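Local atomic coordinates of cytochrome P450 RhF (Acinetobacter radioresistens, PDB entry 6RO8), a protein that binds heme b and, as the P450 domain of a longer protein that also carries an iron-sulfur domain, probably oxidises organic substrates by monooxygenase or peroxygenase chemistry. Residues G315-W320 / T418-G422; F31-A35 / T201-P205; A194-T198 / V269-E273; V72-R77 / L372-Y376. One frame throughout, in Å; residues are numbered along the deposited sequence.

From the N terminus, the loop F31-A35 opens interaction 2 and helix 69-77 opens interaction 4. Helix 187-202 then supplies the next two segments: A194-T198 opens interaction 3, and T201-P205 closes interaction 2, so these two cross. V269-E273 closes interaction 3, which is nested within the loop of interaction 4. G315-W320 opens interaction 1 before L372-Y376 closes interaction 4, and T418-G422 closes interaction 1; interaction 4 therefore crosses both 1 and 2. Interactions 1, 3 and 4 all reach the heme. Interaction 1 also touches interaction 2: W202 ties the pocket wall to helix 187-202, and F34 packing on T418 ties it to the N-terminal loop.

Interaction 1: residues G315-W320 / T418-G422. With HEM (protoporphyrin IX containing Fe), chain B; HIS (histidine), chain C.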
# COMPACT_ATOMS: atom_id res chain seq x y z
N GLY A 315 -8.90 1.28 3.33
CA GLY A 315 -7.54 1.63 2.96
C GLY A 315 -6.99 0.74 1.85
O GLY A 315 -7.57 -0.29 1.48
N SER A 316 -5.86 1.17 1.29
CA SER A 316 -5.24 0.49 0.17
C SER A 316 -4.29 -0.62 0.59
O SER A 316 -4.02 -1.50 -0.22
CB SER A 316 -4.48 1.49 -0.70
OG SER A 316 -3.63 2.30 0.11
N VAL A 317 -3.79 -0.59 1.82
CA VAL A 317 -3.13 -1.74 2.43
C VAL A 317 -4.11 -2.40 3.38
O VAL A 317 -4.56 -1.78 4.36
CB VAL A 317 -1.84 -1.33 3.16
CG1 VAL A 317 -1.22 -2.55 3.86
CG2 VAL A 317 -0.85 -0.70 2.18
N VAL A 318 -4.45 -3.66 3.11
CA VAL A 318 -5.42 -4.40 3.92
C VAL A 318 -4.77 -5.47 4.78
O VAL A 318 -5.43 -5.98 5.70
CB VAL A 318 -6.51 -5.04 3.04
CG1 VAL A 318 -7.40 -3.94 2.39
CG2 VAL A 318 -5.87 -5.93 1.98
N ALA A 319 -3.51 -5.83 4.52
CA ALA A 319 -2.80 -6.85 5.29
C ALA A 319 -1.30 -6.67 5.09
O ALA A 319 -0.84 -6.56 3.95
CB ALA A 319 -3.20 -8.25 4.87
N TRP A 320 -0.54 -6.63 6.18
CA TRP A 320 0.91 -6.56 6.14
C TRP A 320 1.47 -7.75 6.93
O TRP A 320 0.73 -8.51 7.57
CB TRP A 320 1.40 -5.21 6.68
CG TRP A 320 2.64 -4.69 6.01
CD1 TRP A 320 3.82 -4.36 6.63
CD2 TRP A 320 2.84 -4.45 4.61
NE1 TRP A 320 4.74 -3.94 5.69
CE2 TRP A 320 4.17 -3.98 4.45
CE3 TRP A 320 2.03 -4.60 3.47
CZ2 TRP A 320 4.70 -3.64 3.20
CZ3 TRP A 320 2.58 -4.28 2.22
CH2 TRP A 320 3.90 -3.80 2.11
N THR A 418 -2.92 -10.33 -1.58
CA THR A 418 -3.24 -10.42 -0.16
C THR A 418 -3.25 -9.08 0.55
O THR A 418 -3.93 -8.97 1.58
CB THR A 418 -2.23 -11.33 0.57
OG1 THR A 418 -0.94 -10.70 0.58
CG2 THR A 418 -2.19 -12.69 -0.08
N SER A 419 -2.54 -8.09 0.04
CA SER A 419 -2.14 -6.93 0.83
C SER A 419 -2.64 -5.60 0.29
O SER A 419 -2.91 -4.69 1.08
CB SER A 419 -0.62 -6.89 0.94
OG SER A 419 -0.19 -7.94 1.81
N PHE A 420 -2.78 -5.46 -1.02
CA PHE A 420 -3.19 -4.20 -1.61
C PHE A 420 -4.60 -4.34 -2.19
O PHE A 420 -5.01 -5.43 -2.60
CB PHE A 420 -2.19 -3.75 -2.67
CG PHE A 420 -0.79 -3.63 -2.15
CD1 PHE A 420 -0.37 -2.47 -1.53
CD2 PHE A 420 0.11 -4.67 -2.27
CE1 PHE A 420 0.92 -2.35 -1.04
CE2 PHE A 420 1.40 -4.55 -1.79
CZ PHE A 420 1.80 -3.39 -1.17
N ARG A 421 -5.34 -3.23 -2.19
CA ARG A 421 -6.76 -3.27 -2.53
C ARG A 421 -7.21 -1.93 -3.11
O ARG A 421 -7.11 -0.88 -2.45
CB ARG A 421 -7.61 -3.63 -1.32
CG ARG A 421 -9.05 -3.88 -1.70
CD ARG A 421 -9.88 -4.49 -0.59
NE ARG A 421 -11.27 -4.64 -1.03
CZ ARG A 421 -11.72 -5.63 -1.80
NH1 ARG A 421 -10.89 -6.59 -2.21
NH2 ARG A 421 -13.00 -5.68 -2.15
N GLY A 422 -7.71 -1.98 -4.34
CA GLY A 422 -8.39 -0.87 -4.95
C GLY A 422 -9.03 -1.35 -6.23
O GLY A 422 -8.60 -2.33 -6.84
CHA HEM B . 5.87 1.96 5.17
CHB HEM B . 1.23 2.00 3.70
CHC HEM B . 2.14 5.65 0.60
CHD HEM B . 6.84 5.24 1.76
C1A HEM B . 4.54 1.63 5.04
C2A HEM B . 3.83 0.57 5.73
C3A HEM B . 2.56 0.58 5.33
C4A HEM B . 2.40 1.64 4.36
CMA HEM B . 1.47 -0.39 5.83
CAA HEM B . 4.42 -0.41 6.78
CBA HEM B . 4.07 0.14 8.15
CGA HEM B . 4.68 -0.69 9.24
O1A HEM B . 5.35 -1.71 8.94
O2A HEM B . 4.49 -0.31 10.43
C1B HEM B . 1.06 3.04 2.82
C2B HEM B . -0.22 3.52 2.32
C3B HEM B . 0.03 4.53 1.45
C4B HEM B . 1.47 4.71 1.37
CMB HEM B . -1.59 2.93 2.76
CAB HEM B . -0.95 5.41 0.65
CBB HEM B . -2.27 5.47 0.84
C1C HEM B . 3.50 5.87 0.64
C2C HEM B . 4.27 6.83 -0.14
C3C HEM B . 5.57 6.69 0.21
C4C HEM B . 5.66 5.66 1.20
CMC HEM B . 3.65 7.81 -1.16
CAC HEM B . 6.85 7.43 -0.28
CBC HEM B . 6.83 8.37 -1.22
C1D HEM B . 7.01 4.31 2.75
C2D HEM B . 8.26 3.92 3.34
C3D HEM B . 8.00 3.02 4.29
C4D HEM B . 6.56 2.81 4.34
CMD HEM B . 9.67 4.43 2.95
CAD HEM B . 9.09 2.32 5.14
CBD HEM B . 9.43 3.12 6.40
CGD HEM B . 10.11 2.20 7.39
O1D HEM B . 10.30 1.01 7.06
O2D HEM B . 10.45 2.64 8.51
NA HEM B . 3.64 2.25 4.20
NB HEM B . 2.06 3.79 2.22
NC HEM B . 4.40 5.18 1.44
ND HEM B . 5.99 3.62 3.39
FE HEM B . 4.02 3.74 2.79
N HIS C . 4.61 -1.33 -1.09
CA HIS C . 3.80 -0.82 0.01
C HIS C . 3.23 0.56 -0.32
O HIS C . 2.61 1.19 0.54
CB HIS C . 4.62 -0.75 1.30
CG HIS C . 6.02 -0.27 1.09
ND1 HIS C . 6.57 0.76 1.83
CD2 HIS C . 6.99 -0.68 0.24
CE1 HIS C . 7.82 0.96 1.43
NE2 HIS C . 8.09 0.10 0.47
OXT HIS C . 3.37 1.05 -1.44
O HOH W 1 4.54 2.07 1.29
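F420 brings the tip of its ring to the edge of W320, with F420 CZ 3.6 Å from W320 CZ3; the six-membered rings are 5.8 Å apart between centroids and meet obliquely at 81°. This pair belongs to the P450 active-site wall, where the loop before strand 320-324 meets the C-terminal loop, regions that correspond to substrate recognition sites 5 and 6. Their backbones form a single antiparallel bridge. V317 and F420 are its non-hydrogen-bonded pair, flanked by R421 N to S316 O (2.9 Å) and V318 N to S419 O (2.7 Å). Both rings line the histidine pocket: W320 CH2 is 3.2 Å from CB of the bound histidine and F420 CE1 is 3.4 Å from its CA. Heme methyl CMA lies over one face of W320, and V317 CG2 approaches heme CHB at 3.7 Å. S316 OG, 3.4 Å from heme CMB, hydrogen-bonds to T274 O on helix 273-288. Beyond the bridge, S419 OG donates to A319 O at 2.6 Å.

Interaction 2: residues F31-A35 / T201-P205; sequences FDMFA and TWGRP
A salt bridge between D32 and R204 is the strongest polar link here. R204 NH1 donates to D32 OD2 at 3.1 Å with an N-H...O angle of 166°, whereas R204 NH2 to D32 OD1, also 3.1 Å, is bent to 127° and weak. D32 (chi1 t) is held from behind by its own loop: D32 OD1 accepts from F34 N at 3.0 Å, an Asx turn, inside a type I turn from D32 to A35 closed by A35 N to D32 O at 3.0 Å. A35 is then the N-cap of helix 36-40. Across from it, helix 187-202 ends at W202, G203 leaves helical angles, and R204 is non-helical (phi/psi -127/73) ahead of P205. The nearest CA pair, F34 and R204, is 8.0 Å apart, so side chains make the contact. R204 (chi1 to chi3 t, t, m) folds along F34 (chi1 m, chi2 -84°): R204 CB sits 3.9 Å from the F34 ring centroid, 12° off the normal, a CH-pi contact, and R204 CZ is 3.4 Å from F34 CD2. The ring edge points at the helix end, with F34 CZ 3.6 Å from W202 O. In P450 terms the F-helix C terminus is joined to the N-terminal loop. D32 meets the guanidinium at its edge and F34 at one face, so one arginine satisfies charge and packing together.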
# COMPACT_ATOMS: atom_id res chain seq x y z
N PHE A 31 -8.37 -20.97 5.69
CA PHE A 31 -8.64 -19.61 5.26
C PHE A 31 -7.72 -19.23 4.11
O PHE A 31 -6.49 -19.20 4.27
CB PHE A 31 -8.51 -18.63 6.42
CG PHE A 31 -9.05 -17.27 6.09
CD1 PHE A 31 -8.28 -16.34 5.41
CD2 PHE A 31 -10.35 -16.92 6.43
CE1 PHE A 31 -8.79 -15.09 5.08
CE2 PHE A 31 -10.87 -15.66 6.09
CZ PHE A 31 -10.08 -14.75 5.41
N ASP A 32 -8.32 -18.96 2.96
CA ASP A 32 -7.60 -18.60 1.74
C ASP A 32 -7.92 -17.15 1.36
O ASP A 32 -9.06 -16.83 1.01
CB ASP A 32 -7.96 -19.55 0.60
CG ASP A 32 -7.06 -19.38 -0.60
OD1 ASP A 32 -6.22 -18.45 -0.62
OD2 ASP A 32 -7.17 -20.20 -1.54
N MET A 33 -6.90 -16.30 1.39
CA MET A 33 -7.09 -14.90 1.01
C MET A 33 -7.46 -14.74 -0.46
O MET A 33 -8.03 -13.71 -0.84
CB MET A 33 -5.85 -14.09 1.36
CG MET A 33 -5.77 -13.83 2.84
SD MET A 33 -4.24 -13.00 3.29
CE MET A 33 -4.58 -12.43 4.96
N PHE A 34 -7.19 -15.73 -1.31
CA PHE A 34 -7.57 -15.61 -2.71
C PHE A 34 -8.97 -16.16 -2.98
O PHE A 34 -9.43 -16.11 -4.12
CB PHE A 34 -6.52 -16.28 -3.59
CG PHE A 34 -5.17 -15.63 -3.50
CD1 PHE A 34 -4.89 -14.51 -4.27
CD2 PHE A 34 -4.20 -16.10 -2.62
CE1 PHE A 34 -3.64 -13.88 -4.17
CE2 PHE A 34 -2.96 -15.48 -2.52
CZ PHE A 34 -2.68 -14.36 -3.29
N ALA A 35 -9.66 -16.65 -1.96
CA ALA A 35 -11.03 -17.08 -2.15
C ALA A 35 -11.96 -15.86 -2.20
O ALA A 35 -11.56 -14.73 -1.89
CB ALA A 35 -11.44 -18.04 -1.04
N THR A 201 4.90 -10.61 -5.73
CA THR A 201 5.15 -10.61 -4.29
C THR A 201 3.92 -11.02 -3.49
O THR A 201 4.01 -11.88 -2.61
CB THR A 201 5.62 -9.23 -3.86
OG1 THR A 201 6.70 -8.80 -4.70
CG2 THR A 201 6.05 -9.22 -2.39
N TRP A 202 2.78 -10.40 -3.77
CA TRP A 202 1.59 -10.55 -2.95
C TRP A 202 0.47 -11.32 -3.63
O TRP A 202 -0.59 -11.50 -3.04
CB TRP A 202 1.07 -9.18 -2.51
CG TRP A 202 2.02 -8.49 -1.57
CD1 TRP A 202 2.14 -8.70 -0.22
CD2 TRP A 202 2.99 -7.50 -1.91
NE1 TRP A 202 3.12 -7.89 0.30
CE2 TRP A 202 3.66 -7.14 -0.72
CE3 TRP A 202 3.36 -6.88 -3.11
CZ2 TRP A 202 4.67 -6.19 -0.69
CZ3 TRP A 202 4.37 -5.94 -3.08
CH2 TRP A 202 5.01 -5.60 -1.88
N GLY A 203 0.67 -11.76 -4.87
CA GLY A 203 -0.33 -12.48 -5.61
C GLY A 203 -0.00 -13.96 -5.75
O GLY A 203 0.97 -14.47 -5.21
N ARG A 204 -0.86 -14.64 -6.49
CA ARG A 204 -0.72 -16.06 -6.79
C ARG A 204 -0.79 -16.19 -8.31
O ARG A 204 -1.80 -16.65 -8.86
CB ARG A 204 -1.79 -16.88 -6.09
CG ARG A 204 -1.58 -18.37 -6.06
CD ARG A 204 -2.76 -19.06 -5.36
NE ARG A 204 -2.66 -19.04 -3.90
CZ ARG A 204 -3.62 -19.41 -3.05
NH1 ARG A 204 -4.80 -19.83 -3.52
NH2 ARG A 204 -3.42 -19.35 -1.74
N PRO A 205 0.26 -15.76 -9.02
CA PRO A 205 0.27 -15.88 -10.48
C PRO A 205 0.01 -17.31 -10.93
O PRO A 205 0.51 -18.27 -10.34
CB PRO A 205 1.68 -15.43 -10.86
CG PRO A 205 2.48 -15.68 -9.63
CD PRO A 205 1.56 -15.29 -8.52

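Interaction 3: residues A194-T198 / V269-E273; sequences AVAHT and VAAHE. With HEM (protoporphyrin IX containing Fe), chain B; HIS (histidine), chain C.
Residues 194-198 are continuous helix within helix 187-202, the P450 F helix. Segment 269-273 finishes helix 257-270 and passes into helix 273-288, two parts of the long central P450 helix over the heme. H272 departs from helical angles (phi/psi -149/-36) and is the N-cap of the second part; E273 N still reaches V269 O at 3.0 Å. This is the P450 kink with its acid-alcohol pair, here E273 and T274, perhaps serving oxygen activation as in other P450s; T274 OG1 hydrogen-bonds the bound histidine. The closest CA atoms, of A194 and V269, are 5.5 Å apart. V269 (chi1 t) places CG2 3.8 Å from A194 CB and 3.7 Å from H197 ND1, while V269 CG1 lies 3.9 Å from T198 CG2. T198 (chi1 p) turns OG1 back to V195 O at 3.3 Å. No hydrogen bond joins the segments: V269 packs by van der Waals contact on A194, H197 and T198, and beside it the carboxylate of E273 (chi1, chi2 t) merely brings OE1 3.2 Å from methyl T198 CG2.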
# COMPACT_ATOMS: atom_id res chain seq x y z
N ALA A 194 5.14 -2.17 -12.08
CA ALA A 194 4.55 -2.21 -10.74
C ALA A 194 3.62 -3.41 -10.58
O ALA A 194 3.59 -4.04 -9.52
CB ALA A 194 3.80 -0.92 -10.46
N VAL A 195 2.85 -3.72 -11.62
CA VAL A 195 2.00 -4.91 -11.57
C VAL A 195 2.86 -6.15 -11.36
O VAL A 195 2.57 -6.98 -10.49
CB VAL A 195 1.14 -5.02 -12.84
CG1 VAL A 195 0.32 -6.31 -12.78
CG2 VAL A 195 0.23 -3.81 -12.97
N ALA A 196 3.93 -6.27 -12.14
CA ALA A 196 4.76 -7.47 -12.04
C ALA A 196 5.35 -7.60 -10.65
O ALA A 196 5.38 -8.69 -10.08
CB ALA A 196 5.88 -7.46 -13.08
N HIS A 197 5.77 -6.47 -10.06
CA HIS A 197 6.33 -6.55 -8.71
C HIS A 197 5.28 -6.94 -7.67
O HIS A 197 5.58 -7.70 -6.74
CB HIS A 197 6.98 -5.22 -8.35
CG HIS A 197 7.39 -5.14 -6.93
ND1 HIS A 197 6.90 -4.18 -6.06
CD2 HIS A 197 8.22 -5.93 -6.19
CE1 HIS A 197 7.42 -4.37 -4.87
NE2 HIS A 197 8.22 -5.42 -4.92
N THR A 198 4.04 -6.44 -7.80
CA THR A 198 3.07 -6.73 -6.74
C THR A 198 2.46 -8.13 -6.90
O THR A 198 2.36 -8.86 -5.91
CB THR A 198 1.96 -5.68 -6.69
OG1 THR A 198 1.10 -5.85 -7.82
CG2 THR A 198 2.53 -4.25 -6.68
N VAL A 269 7.49 1.53 -6.76
CA VAL A 269 6.11 1.08 -6.68
C VAL A 269 5.40 1.68 -5.47
O VAL A 269 4.27 2.17 -5.59
CB VAL A 269 6.05 -0.46 -6.66
CG1 VAL A 269 4.62 -0.98 -6.38
CG2 VAL A 269 6.62 -1.03 -7.98
N ALA A 270 6.08 1.69 -4.32
CA ALA A 270 5.45 2.10 -3.07
C ALA A 270 5.16 3.60 -3.00
O ALA A 270 4.19 4.00 -2.34
CB ALA A 270 6.34 1.67 -1.90
N ALA A 271 5.93 4.44 -3.69
CA ALA A 271 5.70 5.88 -3.63
C ALA A 271 4.45 6.33 -4.38
O ALA A 271 4.16 7.53 -4.39
CB ALA A 271 6.92 6.64 -4.18
N HIS A 272 3.70 5.42 -4.99
CA HIS A 272 2.54 5.90 -5.72
C HIS A 272 1.39 4.90 -5.74
O HIS A 272 0.23 5.31 -5.66
CB HIS A 272 2.94 6.29 -7.15
CG HIS A 272 3.23 5.13 -8.04
ND1 HIS A 272 2.29 4.60 -8.89
CD2 HIS A 272 4.36 4.40 -8.22
CE1 HIS A 272 2.82 3.58 -9.54
NE2 HIS A 272 4.07 3.44 -9.16
N GLU A 273 1.69 3.60 -5.82
CA GLU A 273 0.64 2.62 -6.07
C GLU A 273 -0.39 2.59 -4.94
O GLU A 273 -1.60 2.53 -5.20
CB GLU A 273 1.21 1.23 -6.29
CG GLU A 273 0.15 0.30 -6.86
CD GLU A 273 0.51 -1.17 -6.76
OE1 GLU A 273 0.81 -1.77 -7.82
OE2 GLU A 273 0.48 -1.72 -5.64
CHA HEM B . 5.87 1.96 5.17
CHB HEM B . 1.23 2.00 3.70
CHC HEM B . 2.14 5.65 0.60
CHD HEM B . 6.84 5.24 1.76
C1A HEM B . 4.54 1.63 5.04
C2A HEM B . 3.83 0.57 5.73
C3A HEM B . 2.56 0.58 5.33
C4A HEM B . 2.40 1.64 4.36
CMA HEM B . 1.47 -0.39 5.83
CAA HEM B . 4.42 -0.41 6.78
CBA HEM B . 4.07 0.14 8.15
CGA HEM B . 4.68 -0.69 9.24
O1A HEM B . 5.35 -1.71 8.94
O2A HEM B . 4.49 -0.31 10.43
C1B HEM B . 1.06 3.04 2.82
C2B HEM B . -0.22 3.52 2.32
C3B HEM B . 0.03 4.53 1.45
C4B HEM B . 1.47 4.71 1.37
CMB HEM B . -1.59 2.93 2.76
CAB HEM B . -0.95 5.41 0.65
CBB HEM B . -2.27 5.47 0.84
C1C HEM B . 3.50 5.87 0.64
C2C HEM B . 4.27 6.83 -0.14
C3C HEM B . 5.57 6.69 0.21
C4C HEM B . 5.66 5.66 1.20
CMC HEM B . 3.65 7.81 -1.16
CAC HEM B . 6.85 7.43 -0.28
CBC HEM B . 6.83 8.37 -1.22
C1D HEM B . 7.01 4.31 2.75
C2D HEM B . 8.26 3.92 3.34
C3D HEM B . 8.00 3.02 4.29
C4D HEM B . 6.56 2.81 4.34
CMD HEM B . 9.67 4.43 2.95
CAD HEM B . 9.09 2.32 5.14
CBD HEM B . 9.43 3.12 6.40
CGD HEM B . 10.11 2.20 7.39
O1D HEM B . 10.30 1.01 7.06
O2D HEM B . 10.45 2.64 8.51
NA HEM B . 3.64 2.25 4.20
NB HEM B . 2.06 3.79 2.22
NC HEM B . 4.40 5.18 1.44
ND HEM B . 5.99 3.62 3.39
FE HEM B . 4.02 3.74 2.79
N HIS C . 4.61 -1.33 -1.09
CA HIS C . 3.80 -0.82 0.01
C HIS C . 3.23 0.56 -0.32
O HIS C . 2.61 1.19 0.54
CB HIS C . 4.62 -0.75 1.30
CG HIS C . 6.02 -0.27 1.09
ND1 HIS C . 6.57 0.76 1.83
CD2 HIS C . 6.99 -0.68 0.24
CE1 HIS C . 7.82 0.96 1.43
NE2 HIS C . 8.09 0.10 0.47
OXT HIS C . 3.37 1.05 -1.44
O HOH W 1 4.54 2.07 1.29

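Interaction 4: residues V72-R77 / L372-Y376. With HEM (protoporphyrin IX containing Fe), chain B.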
# COMPACT_ATOMS: atom_id res chain seq x y z
N VAL A 72 -2.94 -6.57 16.39
CA VAL A 72 -2.18 -6.05 15.25
C VAL A 72 -1.28 -4.90 15.69
O VAL A 72 -0.09 -4.85 15.34
CB VAL A 72 -3.13 -5.63 14.12
CG1 VAL A 72 -2.38 -4.83 13.01
CG2 VAL A 72 -3.86 -6.86 13.54
N LYS A 73 -1.81 -4.00 16.52
CA LYS A 73 -0.98 -2.91 17.03
C LYS A 73 0.16 -3.45 17.87
O LYS A 73 1.31 -3.01 17.74
CB LYS A 73 -1.83 -1.93 17.83
CG LYS A 73 -1.13 -0.62 18.12
CD LYS A 73 -2.10 0.52 18.36
CE LYS A 73 -2.02 0.99 19.80
NZ LYS A 73 -2.63 2.35 19.95
N ALA A 74 -0.13 -4.42 18.74
CA ALA A 74 0.91 -4.95 19.62
C ALA A 74 2.07 -5.52 18.82
O ALA A 74 3.24 -5.24 19.12
CB ALA A 74 0.30 -6.01 20.53
N ILE A 75 1.77 -6.29 17.77
CA ILE A 75 2.83 -6.86 16.93
C ILE A 75 3.61 -5.76 16.21
O ILE A 75 4.85 -5.82 16.11
CB ILE A 75 2.21 -7.91 15.98
CG1 ILE A 75 1.71 -9.10 16.80
CG2 ILE A 75 3.22 -8.39 14.94
CD1 ILE A 75 0.40 -9.70 16.32
N PHE A 76 2.92 -4.72 15.71
CA PHE A 76 3.63 -3.60 15.09
C PHE A 76 4.59 -2.94 16.06
O PHE A 76 5.68 -2.50 15.67
CB PHE A 76 2.63 -2.56 14.59
CG PHE A 76 2.20 -2.74 13.18
CD1 PHE A 76 3.14 -2.81 12.16
CD2 PHE A 76 0.85 -2.80 12.86
CE1 PHE A 76 2.74 -2.96 10.83
CE2 PHE A 76 0.44 -2.94 11.53
CZ PHE A 76 1.39 -3.02 10.52
N ARG A 77 4.21 -2.86 17.34
CA ARG A 77 4.95 -2.10 18.34
C ARG A 77 6.29 -2.75 18.71
O ARG A 77 7.19 -2.05 19.19
CB ARG A 77 4.07 -1.91 19.58
CG ARG A 77 4.66 -1.02 20.65
CD ARG A 77 3.59 -0.44 21.57
NE ARG A 77 2.43 -1.32 21.73
CZ ARG A 77 1.23 -0.91 22.11
NH1 ARG A 77 1.01 0.37 22.39
NH2 ARG A 77 0.23 -1.79 22.23
N LEU A 372 -4.81 1.62 11.31
CA LEU A 372 -3.49 0.99 11.15
C LEU A 372 -3.10 0.80 9.68
O LEU A 372 -2.17 0.04 9.41
CB LEU A 372 -3.44 -0.35 11.89
CG LEU A 372 -3.72 -0.20 13.38
CD1 LEU A 372 -3.80 -1.54 14.10
CD2 LEU A 372 -2.64 0.66 14.00
N THR A 373 -3.77 1.47 8.74
CA THR A 373 -3.44 1.34 7.33
C THR A 373 -2.01 1.79 7.05
O THR A 373 -1.37 1.28 6.12
CB THR A 373 -4.46 2.13 6.47
OG1 THR A 373 -5.79 1.72 6.78
CG2 THR A 373 -4.27 1.95 4.99
N PHE A 374 -1.48 2.72 7.84
CA PHE A 374 -0.09 3.16 7.65
C PHE A 374 0.90 2.40 8.51
O PHE A 374 2.09 2.77 8.54
CB PHE A 374 0.05 4.67 7.93
CG PHE A 374 -0.59 5.55 6.90
CD1 PHE A 374 -0.29 5.41 5.55
CD2 PHE A 374 -1.51 6.53 7.28
CE1 PHE A 374 -0.90 6.23 4.61
CE2 PHE A 374 -2.12 7.35 6.35
CZ PHE A 374 -1.81 7.21 5.01
N GLY A 375 0.44 1.36 9.22
CA GLY A 375 1.22 0.72 10.24
C GLY A 375 1.27 1.53 11.52
O GLY A 375 0.52 2.50 11.73
N TYR A 376 2.17 1.12 12.40
CA TYR A 376 2.33 1.73 13.71
C TYR A 376 3.76 1.46 14.17
O TYR A 376 4.30 0.37 13.93
CB TYR A 376 1.30 1.17 14.70
CG TYR A 376 1.36 1.75 16.10
CD1 TYR A 376 0.66 2.90 16.43
CD2 TYR A 376 2.11 1.12 17.10
CE1 TYR A 376 0.70 3.42 17.72
CE2 TYR A 376 2.16 1.64 18.40
CZ TYR A 376 1.45 2.80 18.70
OH TYR A 376 1.49 3.33 19.99
CHA HEM B . 5.87 1.96 5.17
CHB HEM B . 1.23 2.00 3.70
CHC HEM B . 2.14 5.65 0.60
CHD HEM B . 6.84 5.24 1.76
C1A HEM B . 4.54 1.63 5.04
C2A HEM B . 3.83 0.57 5.73
C3A HEM B . 2.56 0.58 5.33
C4A HEM B . 2.40 1.64 4.36
CMA HEM B . 1.47 -0.39 5.83
CAA HEM B . 4.42 -0.41 6.78
CBA HEM B . 4.07 0.14 8.15
CGA HEM B . 4.68 -0.69 9.24
O1A HEM B . 5.35 -1.71 8.94
O2A HEM B . 4.49 -0.31 10.43
C1B HEM B . 1.06 3.04 2.82
C2B HEM B . -0.22 3.52 2.32
C3B HEM B . 0.03 4.53 1.45
C4B HEM B . 1.47 4.71 1.37
CMB HEM B . -1.59 2.93 2.76
CAB HEM B . -0.95 5.41 0.65
CBB HEM B . -2.27 5.47 0.84
C1C HEM B . 3.50 5.87 0.64
C2C HEM B . 4.27 6.83 -0.14
C3C HEM B . 5.57 6.69 0.21
C4C HEM B . 5.66 5.66 1.20
CMC HEM B . 3.65 7.81 -1.16
CAC HEM B . 6.85 7.43 -0.28
CBC HEM B . 6.83 8.37 -1.22
C1D HEM B . 7.01 4.31 2.75
C2D HEM B . 8.26 3.92 3.34
C3D HEM B . 8.00 3.02 4.29
C4D HEM B . 6.56 2.81 4.34
CMD HEM B . 9.67 4.43 2.95
CAD HEM B . 9.09 2.32 5.14
CBD HEM B . 9.43 3.12 6.40
CGD HEM B . 10.11 2.20 7.39
O1D HEM B . 10.30 1.01 7.06
O2D HEM B . 10.45 2.64 8.51
NA HEM B . 3.64 2.25 4.20
NB HEM B . 2.06 3.79 2.22
NC HEM B . 4.40 5.18 1.44
ND HEM B . 5.99 3.62 3.39
FE HEM B . 4.02 3.74 2.79
O HOH W 1 4.54 2.07 1.29
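Helix 69-77 packs against the start of the P450 heme-binding loop through the side chains of V72, K73, F76 and R77; the loop's F-x-x-G-x-x-x-C-x-G signature begins at F374 and carries the heme ligand C381. F76 lies between rotamer wells (chi1 -92°, chi2 -55°), which turns one face of its ring to G375 CA, 4.0 Å from the F76 centroid and 19° off the normal, a CH-pi contact. F76 CB also meets Y376 O at 3.4 Å, and these two residues are the nearest CA pair at 5.7 Å. Y376, with chi1 t and chi2 88°, spreads its ring along the helix, where K73 CG (chi1 and chi2 t) packs over one face, 3.9 Å from the centroid and 14° off the normal. R77 runs past the ring edge, its NH1 3.8 Å from Y376 OH. At the other end, L372 (chi1 m, chi2 t) puts CD1 3.7 Å from V72 CG1. A type I turn, L372 to G375, is closed by G375 N to L372 O at 2.9 Å. G375 has positive phi (77°), and a CB there would clash with heme O2A. That propionate oxygen lies 3.2 Å from F76 CE1 and accepts a weak hydrogen bond from Y376 N at 3.4 Å (141°); R126, R322 and H379 also hydrogen-bond the heme. With no hydrogen bond between them, the two segments meet through apolar and CH-pi packing, with the heme propionate at its border.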